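Local coordinates for succinate-semialdehyde dehydrogenase (NAD(P)(+)) (Marinobacter aquaeolei, PDB 3RH9), which probably oxidises succinate semialdehyde to succinate with NAD+ or NADP+ as the hydride acceptor, as a member of the aldehyde dehydrogenase family, at residues Trp20-Gly25 / Lys42-Pro47; Glu49-Ala54 / Asn208-Lys213; Ala274-Ile279 / Ala311-Lys316; Ala280-Gly285 / Pro392-Ala397. One frame throughout, in Å; residues are numbered along the deposited sequence.

The four contacts form two clusters on opposite sides of the chain's centre. Contacts 1 and 2 have centres 8 Å apart and touch: Ser23 meets Asp50, and the backbones of Met46 and Met211 are probably hydrogen-bonded. Strand 39-44 of contact 1 leads directly into helix 48-61 of contact 2, which packs beside strand 207-209 at an edge of the six-stranded, Rossmann-like sheet. Contacts 3 and 4, centres 9 Å apart, share helix 271-283, and their segments alternate along the chain: contact 3 joins two helices beside the seven-stranded catalytic-domain sheet, contact 4 ties that helix to the sheet's strand 393-399. About 36 Å separates the centres of contacts 2 and 4, and the clusters lie in different domains.

Contact 1 of 4, residues Trp20-Gly25 / Lys42-Pro47; sequences WKDSAG and KVPSMP
Asp22 meets Pro44 and Met46 just after strand 19-21, where its carboxylate closes an Asx turn: OD2 accepts the backbone N of Ala24 at 2.8 Å, through the lone pair facing away from OD1. A chi1 of 77° sets CG between the backbone N and carbonyl carbon of Asp22, and the side chain crosses that of Pro44 at about a right angle. Its OD1 comes 3.8 Å from Pro44 CG and takes its hydrogen bond from Thr13, so the acid ties the turn to the segment just before strand 14-16 while its carbons pack. On its other flank, Asp22 CB rests 3.9 Å from CG of Met46, a selenomethionine.

Ser23 contributes mainly backbone here: its carbonyl O lies 3.5 Å from Pro47 CG, at the N-cap position of helix 48-61. The hydroxyl OG is hydrogen-bonded to Asp50, in the first turn of that helix.

Ala24, held in place by the turn, points its methyl at the second segment where strand 39-44 gives way to loop. At this surface joint of two short hairpins, proline carbons pack against both carbons and oxygens, and Ala24 CB lies 3.8 Å from Pro44 CB and 3.7 Å from the carbonyl O of Ser45.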
loop_
_atom_site.group_PDB
_atom_site.type_symbol
_atom_site.label_atom_id
_atom_site.label_comp_id
_atom_site.label_asym_id
_atom_site.label_seq_id
_atom_site.Cartn_x
_atom_site.Cartn_y
_atom_site.Cartn_z
ATOM N N TRP A 20 1.477 -8.416 32.761
ATOM C CA TRP A 20 2.531 -7.431 32.881
ATOM C C TRP A 20 3.831 -8.165 33.166
ATOM O O TRP A 20 4.032 -8.657 34.269
ATOM C CB TRP A 20 2.230 -6.479 34.028
ATOM C CG TRP A 20 1.008 -5.650 33.838
ATOM C CD1 TRP A 20 -0.235 -5.897 34.338
ATOM C CD2 TRP A 20 0.909 -4.420 33.108
ATOM N NE1 TRP A 20 -1.105 -4.902 33.966
ATOM C CE2 TRP A 20 -0.430 -3.982 33.210
ATOM C CE3 TRP A 20 1.820 -3.646 32.384
ATOM C CZ2 TRP A 20 -0.880 -2.801 32.613
ATOM C CZ3 TRP A 20 1.370 -2.481 31.790
ATOM C CH2 TRP A 20 0.029 -2.070 31.908
ATOM N N LYS A 21 4.716 -8.255 32.183
ATOM C CA LYS A 21 6.005 -8.898 32.423
ATOM C C LYS A 21 7.127 -8.367 31.526
ATOM O O LYS A 21 6.904 -7.498 30.658
ATOM C CB LYS A 21 5.896 -10.427 32.307
ATOM C CG LYS A 21 5.632 -10.949 30.901
ATOM C CD LYS A 21 5.774 -12.484 30.791
ATOM C CE LYS A 21 5.843 -12.877 29.298
ATOM N NZ LYS A 21 6.513 -14.179 28.972
ATOM N N ASP A 22 8.334 -8.887 31.751
ATOM C CA ASP A 22 9.493 -8.516 30.956
ATOM C C ASP A 22 10.689 -9.359 31.383
ATOM O O ASP A 22 10.653 -9.980 32.434
ATOM C CB ASP A 22 9.784 -7.014 31.089
ATOM C CG ASP A 22 10.466 -6.657 32.392
ATOM O OD1 ASP A 22 9.801 -6.053 33.248
ATOM O OD2 ASP A 22 11.665 -6.965 32.566
ATOM N N SER A 23 11.741 -9.382 30.571
ATOM C CA SER A 23 12.938 -10.145 30.889
ATOM C C SER A 23 14.142 -9.233 30.938
ATOM O O SER A 23 15.271 -9.666 30.692
ATOM C CB SER A 23 13.177 -11.194 29.821
ATOM O OG SER A 23 11.962 -11.824 29.518
ATOM N N ALA A 24 13.908 -7.966 31.244
ATOM C CA ALA A 24 14.970 -6.974 31.104
ATOM C C ALA A 24 16.093 -7.261 32.090
ATOM O O ALA A 24 17.232 -6.826 31.901
ATOM C CB ALA A 24 14.431 -5.550 31.268
ATOM N N GLY A 25 15.764 -8.014 33.136
ATOM C CA GLY A 25 16.749 -8.391 34.131
ATOM C C GLY A 25 17.315 -7.176 34.822
ATOM O O GLY A 25 18.444 -7.185 35.291
ATOM N N LYS A 42 12.054 5.046 35.328
ATOM C CA LYS A 42 13.006 4.115 34.743
ATOM C C LYS A 42 12.282 2.879 34.200
ATOM O O LYS A 42 11.802 2.035 34.959
ATOM C CB LYS A 42 14.061 3.717 35.765
ATOM C CG LYS A 42 15.012 4.841 36.162
ATOM C CD LYS A 42 15.968 4.380 37.266
ATOM C CE LYS A 42 17.421 4.811 37.024
ATOM N NZ LYS A 42 17.651 6.278 37.139
ATOM N N VAL A 43 12.214 2.780 32.877
ATOM C CA VAL A 43 11.490 1.709 32.211
ATOM C C VAL A 43 12.407 0.579 31.748
ATOM O O VAL A 43 13.504 0.821 31.252
ATOM C CB VAL A 43 10.734 2.258 30.983
ATOM C CG1 VAL A 43 9.754 1.229 30.459
ATOM C CG2 VAL A 43 10.010 3.533 31.347
ATOM N N PRO A 44 11.948 -0.664 31.907
ATOM C CA PRO A 44 12.647 -1.873 31.458
ATOM C C PRO A 44 12.973 -1.869 29.970
ATOM O O PRO A 44 12.109 -1.593 29.132
ATOM C CB PRO A 44 11.644 -2.985 31.746
ATOM C CG PRO A 44 10.818 -2.454 32.882
ATOM C CD PRO A 44 10.730 -0.974 32.675
ATOM N N SER A 45 14.223 -2.196 29.661
ATOM C CA SER A 45 14.706 -2.255 28.299
ATOM C C SER A 45 14.600 -3.697 27.804
ATOM O O SER A 45 15.544 -4.490 27.904
ATOM C CB SER A 45 16.151 -1.752 28.254
ATOM O OG SER A 45 16.571 -1.476 26.932
HETATM N N MSE A 46 13.431 -4.034 27.274
HETATM C CA MSE A 46 13.109 -5.419 26.923
HETATM C C MSE A 46 13.949 -5.973 25.784
HETATM O O MSE A 46 14.242 -5.277 24.814
HETATM C CB MSE A 46 11.612 -5.564 26.629
HETATM C CG MSE A 46 10.752 -5.085 27.790
HETATM SE SE MSE A 46 8.850 -4.765 27.394
HETATM C CE MSE A 46 8.748 -3.012 28.261
ATOM N N PRO A 47 14.344 -7.238 25.920
ATOM C CA PRO A 47 15.214 -7.970 24.993
ATOM C C PRO A 47 14.450 -8.527 23.802
ATOM O O PRO A 47 13.229 -8.445 23.728
ATOM C CB PRO A 47 15.719 -9.148 25.833
ATOM C CG PRO A 47 15.140 -8.947 27.221
ATOM C CD PRO A 47 13.971 -8.050 27.084
#

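Contact 2 of 4, residues Glu49-Ala54 / Asn208-Lys213; sequences EDVVAA and NLVMGK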
loop_
_atom_site.group_PDB
_atom_site.type_symbol
_atom_site.label_atom_id
_atom_site.label_comp_id
_atom_site.label_asym_id
_atom_site.label_seq_id
_atom_site.Cartn_x
_atom_site.Cartn_y
_atom_site.Cartn_z
ATOM N N GLU A 49 13.824 -11.816 22.979
ATOM C CA GLU A 49 12.847 -12.831 23.410
ATOM C C GLU A 49 11.496 -12.299 23.918
ATOM O O GLU A 49 10.463 -12.937 23.707
ATOM C CB GLU A 49 13.463 -13.790 24.439
ATOM C CG GLU A 49 14.579 -13.195 25.267
ATOM C CD GLU A 49 15.890 -13.053 24.479
ATOM O OE1 GLU A 49 16.088 -13.821 23.496
ATOM O OE2 GLU A 49 16.718 -12.174 24.841
ATOM N N ASP A 50 11.501 -11.151 24.590
ATOM C CA ASP A 50 10.251 -10.517 25.006
ATOM C C ASP A 50 9.423 -10.085 23.801
ATOM O O ASP A 50 8.184 -10.220 23.799
ATOM C CB ASP A 50 10.515 -9.278 25.865
ATOM C CG ASP A 50 10.717 -9.604 27.332
ATOM O OD1 ASP A 50 10.792 -10.800 27.680
ATOM O OD2 ASP A 50 10.803 -8.650 28.136
ATOM N N VAL A 51 10.100 -9.530 22.795
ATOM C CA VAL A 51 9.412 -9.067 21.597
ATOM C C VAL A 51 8.875 -10.267 20.804
ATOM O O VAL A 51 7.791 -10.200 20.242
ATOM C CB VAL A 51 10.312 -8.166 20.720
ATOM C CG1 VAL A 51 9.526 -7.599 19.589
ATOM C CG2 VAL A 51 10.872 -7.033 21.533
ATOM N N VAL A 52 9.624 -11.370 20.786
ATOM C CA VAL A 52 9.166 -12.600 20.155
ATOM C C VAL A 52 7.981 -13.221 20.909
ATOM O O VAL A 52 7.058 -13.775 20.297
ATOM C CB VAL A 52 10.303 -13.629 20.028
ATOM C CG1 VAL A 52 9.787 -14.920 19.428
ATOM C CG2 VAL A 52 11.433 -13.070 19.181
ATOM N N ALA A 53 8.002 -13.123 22.235
ATOM C CA ALA A 53 6.869 -13.569 23.049
ATOM C C ALA A 53 5.624 -12.760 22.715
ATOM O O ALA A 53 4.536 -13.315 22.536
ATOM C CB ALA A 53 7.186 -13.450 24.535
ATOM N N ALA A 54 5.791 -11.441 22.653
ATOM C CA ALA A 54 4.710 -10.544 22.256
ATOM C C ALA A 54 4.009 -11.061 21.009
ATOM O O ALA A 54 2.774 -11.106 20.954
ATOM C CB ALA A 54 5.247 -9.144 22.007
ATOM N N ASN A 208 -0.427 -5.981 22.982
ATOM C CA ASN A 208 0.852 -6.297 23.615
ATOM C C ASN A 208 1.776 -5.088 23.537
ATOM O O ASN A 208 1.810 -4.391 22.525
ATOM C CB ASN A 208 1.520 -7.491 22.942
ATOM C CG ASN A 208 0.594 -8.673 22.805
ATOM O OD1 ASN A 208 -0.135 -8.803 21.821
ATOM N ND2 ASN A 208 0.626 -9.555 23.787
ATOM N N LEU A 209 2.517 -4.853 24.615
ATOM C CA LEU A 209 3.378 -3.689 24.736
ATOM C C LEU A 209 4.844 -4.094 24.884
ATOM O O LEU A 209 5.199 -4.864 25.757
ATOM C CB LEU A 209 2.918 -2.832 25.917
ATOM C CG LEU A 209 3.750 -1.599 26.304
ATOM C CD1 LEU A 209 4.095 -0.739 25.085
ATOM C CD2 LEU A 209 3.029 -0.772 27.392
ATOM N N VAL A 210 5.688 -3.581 24.002
ATOM C CA VAL A 210 7.118 -3.795 24.106
ATOM C C VAL A 210 7.826 -2.439 24.132
ATOM O O VAL A 210 7.364 -1.488 23.510
ATOM C CB VAL A 210 7.618 -4.631 22.948
ATOM C CG1 VAL A 210 7.073 -6.043 23.064
ATOM C CG2 VAL A 210 7.177 -4.009 21.652
HETATM N N MSE A 211 8.914 -2.346 24.892
HETATM C CA MSE A 211 9.657 -1.101 25.013
HETATM C C MSE A 211 11.118 -1.371 25.162
HETATM O O MSE A 211 11.515 -2.428 25.631
HETATM C CB MSE A 211 9.207 -0.330 26.225
HETATM C CG MSE A 211 7.776 -0.595 26.539
HETATM SE SE MSE A 211 7.116 0.502 27.970
HETATM C CE MSE A 211 6.000 1.665 26.893
ATOM N N GLY A 212 11.917 -0.392 24.761
ATOM C CA GLY A 212 13.354 -0.481 24.883
ATOM C C GLY A 212 14.045 -0.007 23.628
ATOM O O GLY A 212 13.562 0.884 22.930
ATOM N N LYS A 213 15.179 -0.623 23.337
ATOM C CA LYS A 213 16.072 -0.171 22.278
ATOM C C LYS A 213 15.425 -0.383 20.915
ATOM O O LYS A 213 14.939 -1.469 20.619
ATOM C CB LYS A 213 17.403 -0.926 22.387
ATOM C CG LYS A 213 18.540 -0.316 21.612
ATOM C CD LYS A 213 19.876 -0.999 21.938
ATOM C CE LYS A 213 20.994 -0.566 20.976
ATOM N NZ LYS A 213 21.319 0.903 21.065
#
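Van der Waals packing centres on Val210, whose CG1 methyl is set against helix 48-61 between Val51 and Ala54, one turn apart. The closest approach is to the Ala54 methyl, CG1 to CB 3.8 Å. Towards Val51 the same CG1 lies 4.1 Å from the backbone CA and 4.2 Å from CG2, so it leans on the helix backbone as much as on the branched side chain. The torsion of Val210 explains this: chi1 of -68° turns CG1 anti to the carbonyl carbon. A second, looser carbon pair follows at the strand end, Ala54 CB to Asn208 CB at 4.2 Å.

In fold terms this is a helix laid against the end of strand 207-209 and the loop that follows it; the strand ends the mixed six-stranded sheet of the Rossmann-like domain within this chain. Val179 of the adjacent strand 178-181 touches both Ala54 and Val210, carrying the apolar layer into the sheet, while Ile217, Val220 and Leu221 of helix 214-223 pack on Val51 from the following helix.

Among the polar groups, Asp50 O receives the backbone N of Ala54 at 2.9 Å inside the helix, and the Asp50 carboxylate is hydrogen-bonded to Ser23 OG. The backbones of Asn208 and Val210 bond to Ile180 in the sheet.

Contact 3 of 4, residues Ala274-Ile279 / Ala311-Lys316; sequences AADNLI and AERVNK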
loop_
_atom_site.group_PDB
_atom_site.type_symbol
_atom_site.label_atom_id
_atom_site.label_comp_id
_atom_site.label_asym_id
_atom_site.label_seq_id
_atom_site.Cartn_x
_atom_site.Cartn_y
_atom_site.Cartn_z
ATOM N N ALA A 274 -7.339 33.706 9.118
ATOM C CA ALA A 274 -6.085 33.024 8.838
ATOM C C ALA A 274 -5.081 33.160 10.009
ATOM O O ALA A 274 -4.442 32.196 10.414
ATOM C CB ALA A 274 -5.490 33.543 7.538
ATOM N N ALA A 275 -4.962 34.363 10.557
ATOM C CA ALA A 275 -4.087 34.606 11.695
ATOM C C ALA A 275 -4.506 33.736 12.867
ATOM O O ALA A 275 -3.673 33.091 13.502
ATOM C CB ALA A 275 -4.123 36.084 12.085
ATOM N N ASP A 276 -5.806 33.739 13.151
ATOM C CA ASP A 276 -6.373 32.892 14.189
ATOM C C ASP A 276 -6.031 31.440 13.923
ATOM O O ASP A 276 -5.563 30.723 14.811
ATOM C CB ASP A 276 -7.894 33.038 14.231
ATOM C CG ASP A 276 -8.346 34.182 15.106
ATOM O OD1 ASP A 276 -7.516 35.077 15.383
ATOM O OD2 ASP A 276 -9.533 34.183 15.511
ATOM N N ASN A 277 -6.277 31.006 12.695
ATOM C CA ASN A 277 -6.021 29.627 12.331
ATOM C C ASN A 277 -4.547 29.256 12.412
ATOM O O ASN A 277 -4.186 28.171 12.880
ATOM C CB ASN A 277 -6.568 29.345 10.944
ATOM C CG ASN A 277 -8.011 28.912 10.980
ATOM O OD1 ASN A 277 -8.315 27.760 11.301
ATOM N ND2 ASN A 277 -8.916 29.831 10.653
ATOM N N LEU A 278 -3.697 30.168 11.960
ATOM C CA LEU A 278 -2.271 29.904 11.919
ATOM C C LEU A 278 -1.754 29.637 13.322
ATOM O O LEU A 278 -1.070 28.633 13.551
ATOM C CB LEU A 278 -1.521 31.069 11.292
ATOM C CG LEU A 278 -0.348 30.702 10.386
ATOM C CD1 LEU A 278 0.584 31.893 10.214
ATOM C CD2 LEU A 278 0.407 29.481 10.900
ATOM N N ILE A 279 -2.102 30.512 14.265
ATOM C CA ILE A 279 -1.659 30.358 15.650
ATOM C C ILE A 279 -2.151 29.064 16.289
ATOM O O ILE A 279 -1.444 28.472 17.099
ATOM C CB ILE A 279 -2.074 31.540 16.533
ATOM C CG1 ILE A 279 -1.474 32.844 16.008
ATOM C CG2 ILE A 279 -1.622 31.316 17.942
ATOM C CD1 ILE A 279 -0.005 32.991 16.255
ATOM N N ALA A 311 2.381 38.730 15.093
ATOM C CA ALA A 311 3.241 39.170 16.187
ATOM C C ALA A 311 2.383 39.621 17.357
ATOM O O ALA A 311 2.730 39.399 18.515
ATOM C CB ALA A 311 4.144 40.294 15.729
ATOM N N GLU A 312 1.255 40.248 17.039
ATOM C CA GLU A 312 0.275 40.659 18.039
ATOM C C GLU A 312 -0.221 39.504 18.917
ATOM O O GLU A 312 -0.377 39.657 20.124
ATOM C CB GLU A 312 -0.916 41.305 17.346
ATOM C CG GLU A 312 -1.952 41.833 18.299
ATOM C CD GLU A 312 -3.121 42.454 17.574
ATOM O OE1 GLU A 312 -4.016 41.694 17.120
ATOM O OE2 GLU A 312 -3.141 43.706 17.457
ATOM N N ARG A 313 -0.483 38.355 18.301
ATOM C CA ARG A 313 -0.995 37.191 19.019
ATOM C C ARG A 313 0.113 36.416 19.695
ATOM O O ARG A 313 -0.065 35.894 20.797
ATOM C CB ARG A 313 -1.743 36.267 18.065
ATOM C CG ARG A 313 -2.921 36.934 17.437
ATOM C CD ARG A 313 -3.416 36.196 16.230
ATOM N NE ARG A 313 -4.063 37.119 15.306
ATOM C CZ ARG A 313 -5.330 37.500 15.395
ATOM N NH1 ARG A 313 -6.097 37.033 16.368
ATOM N NH2 ARG A 313 -5.829 38.345 14.504
ATOM N N VAL A 314 1.253 36.339 19.024
ATOM C CA VAL A 314 2.393 35.629 19.567
ATOM C C VAL A 314 2.894 36.248 20.875
ATOM O O VAL A 314 3.266 35.533 21.815
ATOM C CB VAL A 314 3.553 35.558 18.549
ATOM C CG1 VAL A 314 4.876 35.258 19.257
ATOM C CG2 VAL A 314 3.261 34.504 17.505
ATOM N N ASN A 315 2.903 37.573 20.947
ATOM C CA ASN A 315 3.474 38.233 22.118
ATOM C C ASN A 315 2.643 38.039 23.377
ATOM O O ASN A 315 3.170 38.057 24.481
ATOM C CB ASN A 315 3.780 39.703 21.831
ATOM C CG ASN A 315 4.982 39.862 20.904
ATOM O OD1 ASN A 315 5.979 39.129 21.027
ATOM N ND2 ASN A 315 4.891 40.797 19.957
ATOM N N LYS A 316 1.350 37.805 23.204
ATOM C CA LYS A 316 0.490 37.504 24.342
ATOM C C LYS A 316 0.707 36.085 24.849
ATOM O O LYS A 316 0.380 35.782 25.978
ATOM C CB LYS A 316 -0.984 37.731 23.987
ATOM C CG LYS A 316 -1.248 39.092 23.366
ATOM C CD LYS A 316 -2.631 39.180 22.745
ATOM C CE LYS A 316 -3.015 40.645 22.506
ATOM N NZ LYS A 316 -4.457 40.815 22.131
#
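Two neighbouring helices of the catalytic domain meet here, 271-283 and 303-316. The first makes the beta-alpha-beta crossover between parallel strands 262-265 and 295-299, and the second follows strand 295-299. Their local axes come within 10.5 Å and cross at -39°, a wide spacing bridged largely by the long side chain of Arg313.

Arg313 runs extended from CG to NE towards the other helix, carrying its guanidinium past Ala275 to Asp276. The salt bridge is one-sided: Asp276 OD1 lies 2.6 Å from Arg313 NH1. The carboxylate and guanidinium planes stand 81° apart, and OD1 sits over one face of the guanidinium rather than in a paired, coplanar grip. The other terminal nitrogen, NH2, has its own acid in Glu272, one turn before Asp276 on helix 271-283, so two carboxylates probably share the charge and restrict its movement. On the same face as OD1, the Ala275 methyl CB comes 3.4 Å from Arg313 NE.

Further along, the contact turns apolar. Ile279 crosses the aliphatic stem of the arginine at a slant, CG1 to Arg313 CD at 3.9 Å, and its far end meets Val314 at about a right angle, bringing Ile279 CD1 3.8 Å from Val314 CG2.

Contact 4 of 4, residues Ala280-Gly285 / Pro392-Ala397; sequences ANKFRG and PLVPMA
Phe283 and Lys282 close tightly on Pro392 and Val394. The aromatic ring presents its edge to the proline: Pro392 CB lies in the ring plane, 3.6 Å from Phe283 CE1, and the carbonyl O of Pro392 sits near that plane at 3.5 Å from the same carbon. Val394 reaches the ring obliquely, CG2 to Phe283 CZ at 3.9 Å. That methyl also meets the lysine stem, 3.7 Å from Lys282 CG. Lys282 CG in turn stands 4.1 Å above the centre of the Phe283 ring, so valine, lysine and phenylalanine interlock.

Here the last turn of helix 271-283 covers the start of strand 393-399, which lies beside strand 295-299 in the seven-stranded sheet of the catalytic domain. Val314 of helix 303-316 and Pro372 also pack against Phe283.

The fit is looser on either side of Val394 along the strand: the CB of Leu393 points away from the helix, and from Pro395 onward the strand draws off. A bend at chi2 (60°) steers the Lys282 chain towards the strand; NZ is hydrogen-bonded to Ala293 O, whereas its approach to Leu393 O is doubtful because the position of that oxygen is uncertain. The solvent side begins at exposed Arg284.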
loop_
_atom_site.group_PDB
_atom_site.type_symbol
_atom_site.label_atom_id
_atom_site.label_comp_id
_atom_site.label_asym_id
_atom_site.label_seq_id
_atom_site.Cartn_x
_atom_site.Cartn_y
_atom_site.Cartn_z
ATOM N N ALA A 280 -3.346 28.606 15.931
ATOM C CA ALA A 280 -3.858 27.354 16.499
ATOM C C ALA A 280 -3.186 26.113 15.891
ATOM O O ALA A 280 -2.948 25.113 16.574
ATOM C CB ALA A 280 -5.377 27.280 16.356
ATOM N N ASN A 281 -2.876 26.188 14.606
ATOM C CA ASN A 281 -2.263 25.074 13.903
ATOM C C ASN A 281 -0.784 24.936 14.272
ATOM O O ASN A 281 -0.299 23.851 14.620
ATOM C CB ASN A 281 -2.456 25.278 12.392
ATOM C CG ASN A 281 -1.509 24.437 11.543
ATOM O OD1 ASN A 281 -1.946 23.599 10.759
ATOM N ND2 ASN A 281 -0.215 24.686 11.667
ATOM N N LYS A 282 -0.082 26.063 14.216
ATOM C CA LYS A 282 1.367 26.081 14.362
ATOM C C LYS A 282 1.903 25.686 15.738
ATOM O O LYS A 282 2.978 25.113 15.836
ATOM C CB LYS A 282 1.916 27.465 13.988
ATOM C CG LYS A 282 3.423 27.564 14.144
ATOM C CD LYS A 282 4.149 26.549 13.265
ATOM C CE LYS A 282 5.582 26.360 13.720
ATOM N NZ LYS A 282 6.492 25.883 12.639
ATOM N N PHE A 283 1.171 26.007 16.793
ATOM C CA PHE A 283 1.760 25.948 18.114
ATOM C C PHE A 283 1.279 24.767 18.924
ATOM O O PHE A 283 1.776 24.512 20.017
ATOM C CB PHE A 283 1.556 27.271 18.855
ATOM C CG PHE A 283 2.411 28.381 18.318
ATOM C CD1 PHE A 283 3.799 28.344 18.473
ATOM C CD2 PHE A 283 1.848 29.439 17.619
ATOM C CE1 PHE A 283 4.607 29.357 17.960
ATOM C CE2 PHE A 283 2.656 30.457 17.103
ATOM C CZ PHE A 283 4.039 30.411 17.276
ATOM N N ARG A 284 0.315 24.039 18.378
ATOM C CA ARG A 284 -0.107 22.785 18.970
ATOM C C ARG A 284 1.113 21.881 19.062
ATOM O O ARG A 284 1.862 21.763 18.092
ATOM C CB ARG A 284 -1.191 22.145 18.104
ATOM C CG ARG A 284 -1.410 20.671 18.371
ATOM C CD ARG A 284 -2.777 20.206 17.879
ATOM N NE ARG A 284 -3.837 20.582 18.813
ATOM C CZ ARG A 284 -4.890 19.818 19.096
ATOM N NH1 ARG A 284 -5.023 18.625 18.518
ATOM N NH2 ARG A 284 -5.808 20.242 19.961
ATOM N N GLY A 285 1.331 21.272 20.225
ATOM C CA GLY A 285 2.467 20.394 20.413
ATOM C C GLY A 285 3.761 21.170 20.279
ATOM O O GLY A 285 4.830 20.615 19.991
ATOM N N PRO A 392 8.467 25.972 17.562
ATOM C CA PRO A 392 7.544 27.105 17.553
ATOM C C PRO A 392 8.047 28.247 16.695
ATOM O O PRO A 392 7.995 29.385 17.134
ATOM C CB PRO A 392 7.551 27.547 19.009
ATOM C CG PRO A 392 8.896 27.166 19.464
ATOM C CD PRO A 392 9.082 25.811 18.884
ATOM N N LEU A 393 8.498 27.947 15.486
ATOM C CA LEU A 393 9.023 28.956 14.584
ATOM C C LEU A 393 8.059 29.180 13.432
ATOM O O LEU A 393 7.523 28.218 12.879
ATOM C CB LEU A 393 10.361 28.487 14.040
ATOM C CG LEU A 393 11.062 29.373 13.022
ATOM C CD1 LEU A 393 11.158 30.816 13.538
ATOM C CD2 LEU A 393 12.438 28.786 12.726
ATOM N N VAL A 394 7.834 30.437 13.058
ATOM C CA VAL A 394 6.915 30.727 11.963
ATOM C C VAL A 394 7.617 31.493 10.860
ATOM O O VAL A 394 7.792 32.704 10.967
ATOM C CB VAL A 394 5.712 31.569 12.433
ATOM C CG1 VAL A 394 4.797 31.897 11.239
ATOM C CG2 VAL A 394 4.957 30.864 13.558
ATOM N N PRO A 395 8.034 30.794 9.798
ATOM C CA PRO A 395 8.800 31.445 8.727
ATOM C C PRO A 395 7.931 31.927 7.554
ATOM O O PRO A 395 7.186 31.144 6.961
ATOM C CB PRO A 395 9.780 30.350 8.282
ATOM C CG PRO A 395 9.621 29.230 9.293
ATOM C CD PRO A 395 8.204 29.341 9.765
HETATM N N MSE A 396 8.037 33.213 7.228
HETATM C CA MSE A 396 7.146 33.823 6.254
HETATM C C MSE A 396 7.827 34.092 4.916
HETATM O O MSE A 396 8.826 34.812 4.850
HETATM C CB MSE A 396 6.586 35.118 6.813
HETATM C CG MSE A 396 5.824 34.966 8.116
HETATM SE SE MSE A 396 4.782 36.597 8.436
HETATM C CE MSE A 396 4.504 36.495 10.344
ATOM N N ALA A 397 7.283 33.507 3.853
ATOM C CA ALA A 397 7.816 33.683 2.505
ATOM C C ALA A 397 6.799 34.452 1.716
ATOM O O ALA A 397 5.612 34.264 1.920
ATOM C CB ALA A 397 8.043 32.343 1.863
#